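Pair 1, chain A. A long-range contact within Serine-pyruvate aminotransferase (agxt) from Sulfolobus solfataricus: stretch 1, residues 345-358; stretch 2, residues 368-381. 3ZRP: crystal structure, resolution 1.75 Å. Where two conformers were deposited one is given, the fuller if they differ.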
# COMPACT_ATOMS: atom_id res chain seq x y z
N THR A 345 -2.72 14.28 -24.29
CA THR A 345 -3.44 14.64 -25.53
C THR A 345 -2.50 15.30 -26.54
O THR A 345 -1.43 15.78 -26.18
CB THR A 345 -4.62 15.64 -25.27
OG1 THR A 345 -4.09 16.88 -24.78
CG2 THR A 345 -5.61 15.09 -24.27
N PRO A 346 -2.91 15.35 -27.82
CA PRO A 346 -2.19 16.14 -28.80
C PRO A 346 -1.88 17.56 -28.31
O PRO A 346 -0.77 18.03 -28.50
CB PRO A 346 -3.15 16.16 -29.98
CG PRO A 346 -3.75 14.84 -29.93
CD PRO A 346 -3.95 14.54 -28.47
N ASN A 347 -2.84 18.22 -27.65
CA ASN A 347 -2.62 19.58 -27.13
C ASN A 347 -1.53 19.66 -26.07
O ASN A 347 -0.77 20.64 -26.03
CB ASN A 347 -3.93 20.22 -26.62
CG ASN A 347 -4.87 20.60 -27.76
OD1 ASN A 347 -4.45 20.74 -28.92
ND2 ASN A 347 -6.15 20.74 -27.45
N ASP A 348 -1.44 18.64 -25.21
CA ASP A 348 -0.33 18.57 -24.25
C ASP A 348 1.03 18.54 -24.96
O ASP A 348 1.98 19.16 -24.48
CB ASP A 348 -0.47 17.36 -23.32
CG ASP A 348 -1.72 17.40 -22.47
OD1 ASP A 348 -2.17 18.51 -22.12
OD2 ASP A 348 -2.27 16.33 -22.15
N ALA A 349 1.10 17.84 -26.10
CA ALA A 349 2.32 17.78 -26.91
C ALA A 349 2.73 19.19 -27.40
O ALA A 349 3.90 19.59 -27.26
CB ALA A 349 2.18 16.79 -28.07
N ILE A 350 1.76 19.94 -27.94
CA ILE A 350 2.00 21.33 -28.36
C ILE A 350 2.57 22.15 -27.20
O ILE A 350 3.60 22.81 -27.34
CB ILE A 350 0.73 22.01 -28.94
CG1 ILE A 350 0.31 21.33 -30.24
CG2 ILE A 350 0.98 23.50 -29.22
CD1 ILE A 350 -1.18 21.44 -30.54
N ILE A 351 1.89 22.10 -26.05
CA ILE A 351 2.30 22.87 -24.87
C ILE A 351 3.69 22.47 -24.39
O ILE A 351 4.53 23.33 -24.11
CB ILE A 351 1.25 22.75 -23.75
CG1 ILE A 351 -0.04 23.47 -24.18
CG2 ILE A 351 1.74 23.38 -22.46
CD1 ILE A 351 0.18 24.92 -24.62
N ALA A 352 3.95 21.17 -24.30
CA ALA A 352 5.26 20.70 -23.82
C ALA A 352 6.44 21.29 -24.62
O ALA A 352 7.40 21.82 -24.05
CB ALA A 352 5.30 19.15 -23.81
N ILE A 353 6.36 21.19 -25.94
CA ILE A 353 7.41 21.71 -26.84
C ILE A 353 7.48 23.25 -26.77
O ILE A 353 8.59 23.82 -26.72
CB ILE A 353 7.23 21.18 -28.27
CG1 ILE A 353 7.41 19.66 -28.30
CG2 ILE A 353 8.22 21.83 -29.26
CD1 ILE A 353 8.75 19.17 -27.68
N SER A 354 6.32 23.90 -26.73
CA SER A 354 6.27 25.35 -26.55
C SER A 354 7.03 25.75 -25.29
O SER A 354 7.89 26.64 -25.33
CB SER A 354 4.83 25.85 -26.46
OG SER A 354 4.81 27.25 -26.24
N VAL A 355 6.72 25.08 -24.19
CA VAL A 355 7.34 25.37 -22.89
C VAL A 355 8.82 25.05 -22.92
O VAL A 355 9.64 25.79 -22.37
CB VAL A 355 6.62 24.63 -21.73
CG1 VAL A 355 7.32 24.83 -20.42
CG2 VAL A 355 5.18 25.12 -21.61
N ILE A 356 9.18 23.94 -23.57
CA ILE A 356 10.59 23.59 -23.68
C ILE A 356 11.36 24.68 -24.45
O ILE A 356 12.44 25.12 -24.02
CB ILE A 356 10.79 22.17 -24.24
CG1 ILE A 356 10.42 21.14 -23.16
CG2 ILE A 356 12.25 21.96 -24.66
CD1 ILE A 356 10.02 19.78 -23.71
N GLU A 357 10.78 25.13 -25.57
CA GLU A 357 11.42 26.17 -26.38
C GLU A 357 11.70 27.45 -25.57
O GLU A 357 12.85 27.90 -25.51
CB GLU A 357 10.62 26.47 -27.65
CG GLU A 357 11.34 27.39 -28.62
CD GLU A 357 10.80 27.32 -30.03
OE1 GLU A 357 10.27 26.27 -30.45
OE2 GLU A 357 10.94 28.34 -30.74
N ARG A 358 10.68 28.00 -24.92
CA ARG A 358 10.87 29.27 -24.21
C ARG A 358 11.70 29.16 -22.93
O ARG A 358 12.35 30.14 -22.51
CB ARG A 358 9.56 30.04 -24.00
CG ARG A 358 8.43 29.30 -23.35
CD ARG A 358 7.14 30.01 -23.69
NE ARG A 358 6.11 29.79 -22.68
CZ ARG A 358 4.99 29.11 -22.89
NH1 ARG A 358 4.74 28.57 -24.07
NH2 ARG A 358 4.11 28.97 -21.90
N ARG A 368 17.05 25.46 -32.19
CA ARG A 368 16.52 26.11 -33.38
C ARG A 368 15.14 26.71 -33.10
O ARG A 368 14.12 26.01 -33.16
CB ARG A 368 16.46 25.12 -34.55
CG ARG A 368 17.79 24.38 -34.80
CD ARG A 368 17.87 23.79 -36.20
NE ARG A 368 17.29 22.45 -36.31
CZ ARG A 368 17.98 21.32 -36.22
NH1 ARG A 368 19.29 21.34 -35.97
NH2 ARG A 368 17.36 20.16 -36.36
N PHE A 369 15.11 28.01 -32.78
CA PHE A 369 13.85 28.72 -32.46
C PHE A 369 12.84 28.70 -33.59
O PHE A 369 13.20 28.70 -34.77
CB PHE A 369 14.11 30.17 -32.05
CG PHE A 369 15.31 30.36 -31.17
CD1 PHE A 369 15.33 29.88 -29.86
CD2 PHE A 369 16.42 31.05 -31.65
CE1 PHE A 369 16.45 30.09 -29.05
CE2 PHE A 369 17.55 31.25 -30.85
CZ PHE A 369 17.56 30.77 -29.55
N GLY A 370 11.56 28.66 -33.22
CA GLY A 370 10.46 28.76 -34.17
C GLY A 370 10.19 27.52 -34.99
O GLY A 370 9.43 27.57 -35.96
N GLU A 371 10.79 26.40 -34.58
CA GLU A 371 10.68 25.16 -35.36
C GLU A 371 9.98 24.03 -34.60
O GLU A 371 9.33 23.18 -35.21
CB GLU A 371 12.07 24.69 -35.83
CG GLU A 371 12.87 25.74 -36.60
CD GLU A 371 12.34 26.03 -38.00
OE1 GLU A 371 11.52 25.24 -38.53
OE2 GLU A 371 12.77 27.04 -38.58
N GLY A 372 10.10 24.05 -33.27
CA GLY A 372 9.47 23.03 -32.42
C GLY A 372 7.99 22.76 -32.66
O GLY A 372 7.60 21.65 -33.03
N VAL A 373 7.16 23.79 -32.47
CA VAL A 373 5.70 23.61 -32.51
C VAL A 373 5.16 23.19 -33.88
O VAL A 373 4.28 22.33 -33.96
CB VAL A 373 4.94 24.85 -31.96
CG1 VAL A 373 3.45 24.58 -31.88
CG2 VAL A 373 5.47 25.25 -30.59
N LYS A 374 5.69 23.79 -34.95
CA LYS A 374 5.27 23.37 -36.30
C LYS A 374 5.57 21.90 -36.56
O LYS A 374 4.73 21.18 -37.13
CB LYS A 374 5.85 24.27 -37.42
CG LYS A 374 7.24 24.87 -37.18
CD LYS A 374 7.65 25.84 -38.31
CE LYS A 374 6.93 27.19 -38.23
NZ LYS A 374 7.09 27.99 -39.47
N ALA A 375 6.74 21.44 -36.13
CA ALA A 375 7.09 20.02 -36.24
C ALA A 375 6.04 19.14 -35.54
O ALA A 375 5.58 18.15 -36.11
CB ALA A 375 8.48 19.77 -35.66
N VAL A 376 5.68 19.53 -34.32
CA VAL A 376 4.59 18.87 -33.57
C VAL A 376 3.27 18.92 -34.34
O VAL A 376 2.61 17.90 -34.52
CB VAL A 376 4.40 19.51 -32.14
CG1 VAL A 376 3.27 18.85 -31.38
CG2 VAL A 376 5.69 19.45 -31.32
N GLU A 377 2.88 20.12 -34.76
CA GLU A 377 1.62 20.31 -35.51
C GLU A 377 1.61 19.43 -36.76
O GLU A 377 0.59 18.81 -37.07
CB GLU A 377 1.42 21.77 -35.92
CG GLU A 377 1.37 22.79 -34.78
CD GLU A 377 -0.03 23.33 -34.51
OE1 GLU A 377 -1.02 22.63 -34.83
OE2 GLU A 377 -0.12 24.46 -33.98
N GLU A 378 2.75 19.35 -37.44
CA GLU A 378 2.85 18.54 -38.66
C GLU A 378 2.48 17.09 -38.41
O GLU A 378 1.70 16.51 -39.17
CB GLU A 378 4.25 18.62 -39.27
CG GLU A 378 4.21 18.85 -40.78
CD GLU A 378 5.42 18.29 -41.50
OE1 GLU A 378 6.57 18.62 -41.11
OE2 GLU A 378 5.22 17.51 -42.45
N VAL A 379 3.03 16.50 -37.34
CA VAL A 379 2.72 15.10 -37.00
C VAL A 379 1.23 14.92 -36.66
O VAL A 379 0.60 13.97 -37.14
CB VAL A 379 3.59 14.55 -35.83
CG1 VAL A 379 3.14 13.14 -35.44
CG2 VAL A 379 5.07 14.57 -36.20
N LEU A 380 0.69 15.82 -35.85
CA LEU A 380 -0.71 15.75 -35.45
C LEU A 380 -1.63 15.98 -36.65
O LEU A 380 -2.70 15.37 -36.74
CB LEU A 380 -1.01 16.74 -34.31
CG LEU A 380 -0.20 16.58 -33.02
CD1 LEU A 380 -0.45 17.75 -32.10
CD2 LEU A 380 -0.48 15.23 -32.32
N PHE A 381 -1.18 16.82 -37.58
CA PHE A 381 -1.89 17.10 -38.85
C PHE A 381 -2.21 15.82 -39.65
O PHE A 381 -3.31 15.66 -40.20
CB PHE A 381 -1.12 18.11 -39.70
CG PHE A 381 -1.76 18.40 -41.03
CD1 PHE A 381 -1.47 17.62 -42.14
CD2 PHE A 381 -2.65 19.46 -41.17
CE1 PHE A 381 -2.06 17.89 -43.38
CE2 PHE A 381 -3.25 19.73 -42.39
CZ PHE A 381 -2.95 18.95 -43.50
O HOH W 1 8.16 26.35 -32.26

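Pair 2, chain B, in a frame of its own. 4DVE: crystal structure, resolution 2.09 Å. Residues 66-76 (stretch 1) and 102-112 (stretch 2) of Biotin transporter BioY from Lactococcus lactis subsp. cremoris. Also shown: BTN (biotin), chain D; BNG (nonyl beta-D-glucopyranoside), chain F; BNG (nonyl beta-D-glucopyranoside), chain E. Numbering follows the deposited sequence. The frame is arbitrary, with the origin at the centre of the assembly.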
# COMPACT_ATOMS: atom_id res chain seq x y z
N TYR B 66 6.00 -4.86 -10.98
CA TYR B 66 6.87 -3.77 -10.53
C TYR B 66 6.32 -2.99 -9.35
O TYR B 66 7.09 -2.51 -8.52
CB TYR B 66 7.25 -2.86 -11.71
CG TYR B 66 8.05 -3.64 -12.73
CD1 TYR B 66 9.35 -4.06 -12.47
CD2 TYR B 66 7.49 -4.01 -13.94
CE1 TYR B 66 10.07 -4.82 -13.40
CE2 TYR B 66 8.18 -4.78 -14.85
CZ TYR B 66 9.46 -5.17 -14.58
OH TYR B 66 10.10 -5.92 -15.56
N GLY B 67 4.99 -2.92 -9.23
CA GLY B 67 4.40 -2.38 -8.00
C GLY B 67 4.77 -3.20 -6.79
O GLY B 67 5.14 -2.66 -5.73
N THR B 68 4.74 -4.52 -6.93
CA THR B 68 5.13 -5.40 -5.85
C THR B 68 6.62 -5.31 -5.51
O THR B 68 7.01 -5.35 -4.33
CB THR B 68 4.72 -6.86 -6.16
OG1 THR B 68 3.30 -6.90 -6.39
CG2 THR B 68 5.07 -7.79 -5.01
N ILE B 69 7.44 -5.18 -6.54
CA ILE B 69 8.87 -5.04 -6.34
C ILE B 69 9.16 -3.75 -5.56
O ILE B 69 9.96 -3.77 -4.64
CB ILE B 69 9.63 -5.10 -7.68
CG1 ILE B 69 9.55 -6.54 -8.24
CG2 ILE B 69 11.09 -4.67 -7.55
CD1 ILE B 69 10.14 -6.67 -9.63
N SER B 70 8.52 -2.65 -5.95
CA SER B 70 8.73 -1.37 -5.26
C SER B 70 8.40 -1.43 -3.77
O SER B 70 9.14 -0.85 -2.95
CB SER B 70 7.85 -0.27 -5.86
OG SER B 70 8.45 0.24 -7.00
N VAL B 71 7.26 -2.03 -3.44
CA VAL B 71 6.80 -2.21 -2.04
C VAL B 71 7.72 -3.19 -1.32
O VAL B 71 8.10 -3.00 -0.16
CB VAL B 71 5.30 -2.63 -1.96
CG1 VAL B 71 4.90 -3.08 -0.54
CG2 VAL B 71 4.42 -1.48 -2.44
N GLY B 72 8.09 -4.24 -2.03
CA GLY B 72 9.01 -5.24 -1.50
C GLY B 72 10.32 -4.64 -1.09
O GLY B 72 10.85 -4.97 -0.03
N ALA B 73 10.83 -3.73 -1.91
CA ALA B 73 12.09 -3.11 -1.63
C ALA B 73 12.00 -2.25 -0.37
O ALA B 73 12.92 -2.22 0.45
CB ALA B 73 12.58 -2.29 -2.83
N PHE B 74 10.89 -1.52 -0.24
CA PHE B 74 10.61 -0.71 0.94
C PHE B 74 10.59 -1.60 2.20
O PHE B 74 11.22 -1.31 3.21
CB PHE B 74 9.26 0.03 0.75
CG PHE B 74 8.61 0.45 2.03
CD1 PHE B 74 9.16 1.44 2.82
CD2 PHE B 74 7.42 -0.15 2.45
CE1 PHE B 74 8.57 1.81 4.04
CE2 PHE B 74 6.82 0.25 3.65
CZ PHE B 74 7.40 1.21 4.44
N LEU B 75 9.84 -2.70 2.12
CA LEU B 75 9.69 -3.60 3.25
C LEU B 75 11.03 -4.26 3.61
O LEU B 75 11.36 -4.40 4.80
CB LEU B 75 8.62 -4.67 2.96
CG LEU B 75 7.20 -4.16 2.83
CD1 LEU B 75 6.23 -5.29 2.38
CD2 LEU B 75 6.75 -3.58 4.15
N ALA B 76 11.79 -4.65 2.59
CA ALA B 76 13.12 -5.22 2.78
C ALA B 76 14.03 -4.25 3.55
O ALA B 76 14.77 -4.64 4.46
CB ALA B 76 13.73 -5.62 1.43
N TYR B 102 -0.72 -5.67 9.14
CA TYR B 102 -0.95 -4.67 8.13
C TYR B 102 0.22 -4.66 7.13
O TYR B 102 0.03 -4.63 5.91
CB TYR B 102 -1.12 -3.28 8.73
CG TYR B 102 -2.21 -3.15 9.76
CD1 TYR B 102 -3.55 -2.87 9.39
CD2 TYR B 102 -1.92 -3.31 11.13
CE1 TYR B 102 -4.54 -2.73 10.36
CE2 TYR B 102 -2.90 -3.17 12.10
CZ TYR B 102 -4.21 -2.90 11.72
OH TYR B 102 -5.17 -2.79 12.72
N ARG B 103 1.42 -4.73 7.68
CA ARG B 103 2.68 -4.70 6.90
C ARG B 103 2.87 -5.88 5.96
O ARG B 103 3.30 -5.70 4.82
CB ARG B 103 3.86 -4.56 7.86
CG ARG B 103 3.96 -3.12 8.30
CD ARG B 103 4.27 -2.93 9.75
NE ARG B 103 5.57 -3.39 10.10
CZ ARG B 103 6.14 -3.17 11.27
NH1 ARG B 103 7.37 -3.62 11.46
NH2 ARG B 103 5.52 -2.50 12.22
N ILE B 104 2.52 -7.06 6.42
CA ILE B 104 2.58 -8.25 5.60
C ILE B 104 1.53 -8.15 4.50
O ILE B 104 1.81 -8.49 3.36
CB ILE B 104 2.38 -9.53 6.43
CG1 ILE B 104 3.56 -9.70 7.40
CG2 ILE B 104 2.28 -10.75 5.53
CD1 ILE B 104 3.33 -10.74 8.49
N ALA B 105 0.33 -7.67 4.83
CA ALA B 105 -0.72 -7.47 3.84
C ALA B 105 -0.25 -6.48 2.76
O ALA B 105 -0.60 -6.64 1.57
CB ALA B 105 -2.03 -7.00 4.48
N TRP B 106 0.55 -5.48 3.15
CA TRP B 106 1.07 -4.49 2.18
C TRP B 106 1.86 -5.10 1.05
O TRP B 106 1.78 -4.64 -0.06
CB TRP B 106 1.93 -3.45 2.84
CG TRP B 106 1.26 -2.48 3.76
CD1 TRP B 106 -0.10 -2.29 4.01
CD2 TRP B 106 1.95 -1.52 4.64
NE1 TRP B 106 -0.30 -1.31 4.92
CE2 TRP B 106 0.90 -0.80 5.35
CE3 TRP B 106 3.27 -1.19 4.86
CZ2 TRP B 106 1.20 0.21 6.26
CZ3 TRP B 106 3.56 -0.16 5.75
CH2 TRP B 106 2.54 0.51 6.45
N LEU B 107 2.64 -6.14 1.34
CA LEU B 107 3.36 -6.86 0.30
C LEU B 107 2.46 -7.40 -0.81
O LEU B 107 2.88 -7.44 -1.95
CB LEU B 107 4.19 -8.00 0.89
CG LEU B 107 5.07 -8.75 -0.12
CD1 LEU B 107 6.08 -7.80 -0.80
CD2 LEU B 107 5.77 -9.90 0.58
N PHE B 108 1.23 -7.80 -0.50
CA PHE B 108 0.32 -8.39 -1.48
C PHE B 108 -0.60 -7.40 -2.17
O PHE B 108 -1.15 -7.69 -3.22
CB PHE B 108 -0.53 -9.47 -0.81
CG PHE B 108 0.27 -10.61 -0.32
CD1 PHE B 108 0.60 -11.65 -1.19
CD2 PHE B 108 0.76 -10.62 0.97
CE1 PHE B 108 1.39 -12.70 -0.74
CE2 PHE B 108 1.55 -11.66 1.43
CZ PHE B 108 1.87 -12.70 0.57
N THR B 109 -0.79 -6.24 -1.55
CA THR B 109 -1.71 -5.21 -2.04
C THR B 109 -1.43 -4.77 -3.48
O THR B 109 -2.36 -4.74 -4.28
CB THR B 109 -1.72 -4.01 -1.06
OG1 THR B 109 -2.27 -4.46 0.18
CG2 THR B 109 -2.50 -2.80 -1.59
N PRO B 110 -0.17 -4.45 -3.82
CA PRO B 110 0.06 -3.98 -5.21
C PRO B 110 -0.14 -5.07 -6.22
O PRO B 110 -0.58 -4.78 -7.31
CB PRO B 110 1.52 -3.49 -5.22
CG PRO B 110 2.08 -3.84 -3.90
CD PRO B 110 1.02 -4.25 -2.96
N PHE B 111 0.11 -6.32 -5.85
CA PHE B 111 -0.15 -7.43 -6.75
C PHE B 111 -1.66 -7.57 -7.01
O PHE B 111 -2.12 -7.66 -8.13
CB PHE B 111 0.40 -8.75 -6.18
CG PHE B 111 -0.03 -9.91 -7.00
CD1 PHE B 111 -1.11 -10.70 -6.62
CD2 PHE B 111 0.57 -10.15 -8.24
CE1 PHE B 111 -1.54 -11.74 -7.43
CE2 PHE B 111 0.15 -11.19 -9.05
CZ PHE B 111 -0.92 -11.98 -8.64
N LEU B 112 -2.44 -7.57 -5.93
CA LEU B 112 -3.87 -7.67 -6.06
C LEU B 112 -4.46 -6.52 -6.84
O LEU B 112 -5.26 -6.74 -7.74
CB LEU B 112 -4.53 -7.78 -4.68
CG LEU B 112 -4.18 -9.09 -3.97
CD1 LEU B 112 -4.54 -9.03 -2.47
CD2 LEU B 112 -4.87 -10.27 -4.66
C11 BTN D . 3.89 0.42 11.10
O11 BTN D . 4.53 1.40 10.66
O12 BTN D . 4.32 -0.22 12.07
C10 BTN D . 2.57 -0.04 10.43
C9 BTN D . 1.35 0.76 10.90
C8 BTN D . 0.06 0.20 10.24
C7 BTN D . -1.12 1.16 10.44
C2 BTN D . -2.40 0.67 9.78
S1 BTN D . -2.24 0.68 7.99
C6 BTN D . -4.01 0.60 7.81
C5 BTN D . -4.65 1.40 8.97
N1 BTN D . -4.85 2.78 8.60
C3 BTN D . -4.10 3.62 9.30
O3 BTN D . -4.09 4.85 9.17
N2 BTN D . -3.37 2.91 10.17
C4 BTN D . -3.63 1.49 10.11
C1 BNG F . 2.03 -11.42 -12.43
C2 BNG F . 1.58 -10.69 -13.69
C3 BNG F . 0.09 -10.88 -13.94
C4 BNG F . -0.29 -12.36 -13.85
C5 BNG F . 0.27 -12.99 -12.58
C6 BNG F . -0.04 -14.48 -12.53
C1' BNG F . 3.87 -11.70 -10.98
C2' BNG F . 4.64 -10.57 -10.32
C3' BNG F . 5.73 -11.11 -9.40
C4' BNG F . 5.84 -10.28 -8.13
C5' BNG F . 7.30 -10.07 -7.73
C6' BNG F . 7.50 -10.33 -6.25
C7' BNG F . 8.51 -9.34 -5.66
C8' BNG F . 8.85 -9.71 -4.22
C9' BNG F . 9.74 -8.66 -3.59
O1 BNG F . 3.44 -11.29 -12.28
O2 BNG F . 1.86 -9.29 -13.55
O3 BNG F . -0.24 -10.38 -15.24
O4 BNG F . -1.71 -12.49 -13.87
O5 BNG F . 1.68 -12.80 -12.54
O6 BNG F . 1.17 -15.22 -12.32
C1 BNG E . 14.69 0.29 -5.40
C2 BNG E . 13.60 -0.07 -6.39
C3 BNG E . 13.97 -1.32 -7.19
C4 BNG E . 15.38 -1.19 -7.76
C5 BNG E . 16.37 -0.76 -6.68
C6 BNG E . 17.76 -0.56 -7.26
C1' BNG E . 15.39 1.95 -3.87
C2' BNG E . 15.22 3.44 -3.60
C3' BNG E . 15.54 3.78 -2.15
C4' BNG E . 15.16 5.21 -1.82
C5' BNG E . 15.57 5.58 -0.40
C6' BNG E . 14.98 6.92 0.01
C7' BNG E . 15.62 7.43 1.30
C8' BNG E . 14.86 8.63 1.85
C9' BNG E . 14.72 9.71 0.80
O1 BNG E . 14.35 1.51 -4.74
O2 BNG E . 12.37 -0.31 -5.69
O3 BNG E . 13.04 -1.50 -8.26
O4 BNG E . 15.79 -2.45 -8.30
O5 BNG E . 15.93 0.46 -6.09
O6 BNG E . 18.55 0.23 -6.37

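Both pairs place two helical segments side by side, running in nearly opposite directions. In pair 1 the axes of helices 346-358 and 372-381 approach to 9.0 Å with 165° between their N-to-C directions; in pair 2 helices 66-76 and 102-112 approach to 7.8 Å at 160°. Superposing N, CA and C of 14 central residues gives an RMSD of 0.9 Å, and the match is tightest at Ile A353 and Val B71, whose CA atoms fall 0.1 Å apart.

That position anchors both contacts. Each residue points its CA-to-CB bond toward the other helix, and each meets the matched pair Val A376 and Pro B110. In pair 1, Ile A353 CG1 lies 3.5 Å from Val A376 CG2; in pair 2, Val B71 CG2 lies 3.6 Å from Pro B110 CG. The side-chain centres of Val A376 and Pro B110 superpose within 0.9 Å, so a branched side chain and a pyrrolidine ring fill much the same space. The proline has a backbone consequence: its nitrogen carries no hydrogen, and helix 102-112 is kinked where N of Pro B110 and of Phe B111 lacks a bond to the preceding turn. Helix 372-381 is regular here, with Val A376 N donating to Gly A372 O at 3.1 Å.

One turn earlier, small residues match: Ala A349 and Gly B67. Ala A349 places both CB and its backbone C 4.0 Å from Val A376 CG1; at Gly B67, which has no side chain, the backbone C comes to 3.6 Å from Pro B110 CB. Beside them, Ile A350 and Thr B68 also match. Ile A350 CG2 reaches Val A373 CG1 at 3.8 Å; Thr B68 CG2 is closest to the backbone, 3.8 Å from Leu B107 O, with Leu B107 CD1 farther off at 4.3 Å. Thr B68 OG1 is 3.3 Å from Phe B111 N, but the angle is too poor for a hydrogen bond.

The bulk is redistributed where Gly A372 matches Trp B106. An ideal CB on Gly A372 would lie 2.7 Å from Ile A353 CG2 and 2.9 Å from Glu A357 OE1, both clashes. In pair 2 the tryptophan points toward the first helix, and its CZ3 lies 3.9 Å from Phe B74 CE2, at the edge of the phenylalanine ring. The shorter Val B71 stands at the isoleucine position, its CG1 3.5 Å from Trp B106 O.

The chemistry also differs at Glu A357 and Leu B75, although their side-chain centres lie 1.6 Å apart. Glu A357 OE2 accepts a hydrogen bond from Gly A370 N at 2.6 Å and 176°. Its OE1 accepts from a water at 2.8 Å, and that water accepts from Val A373 N at 2.8 Å, so the carboxylate serves backbone amides near the start of the second helix. Leu B75 packs by apolar contact instead: its CD1 is 3.7 Å from Leu B107 CB. Pair 2 has no hydrogen bond across its stretches, and buries 443 Å² against 549 Å² in pair 1.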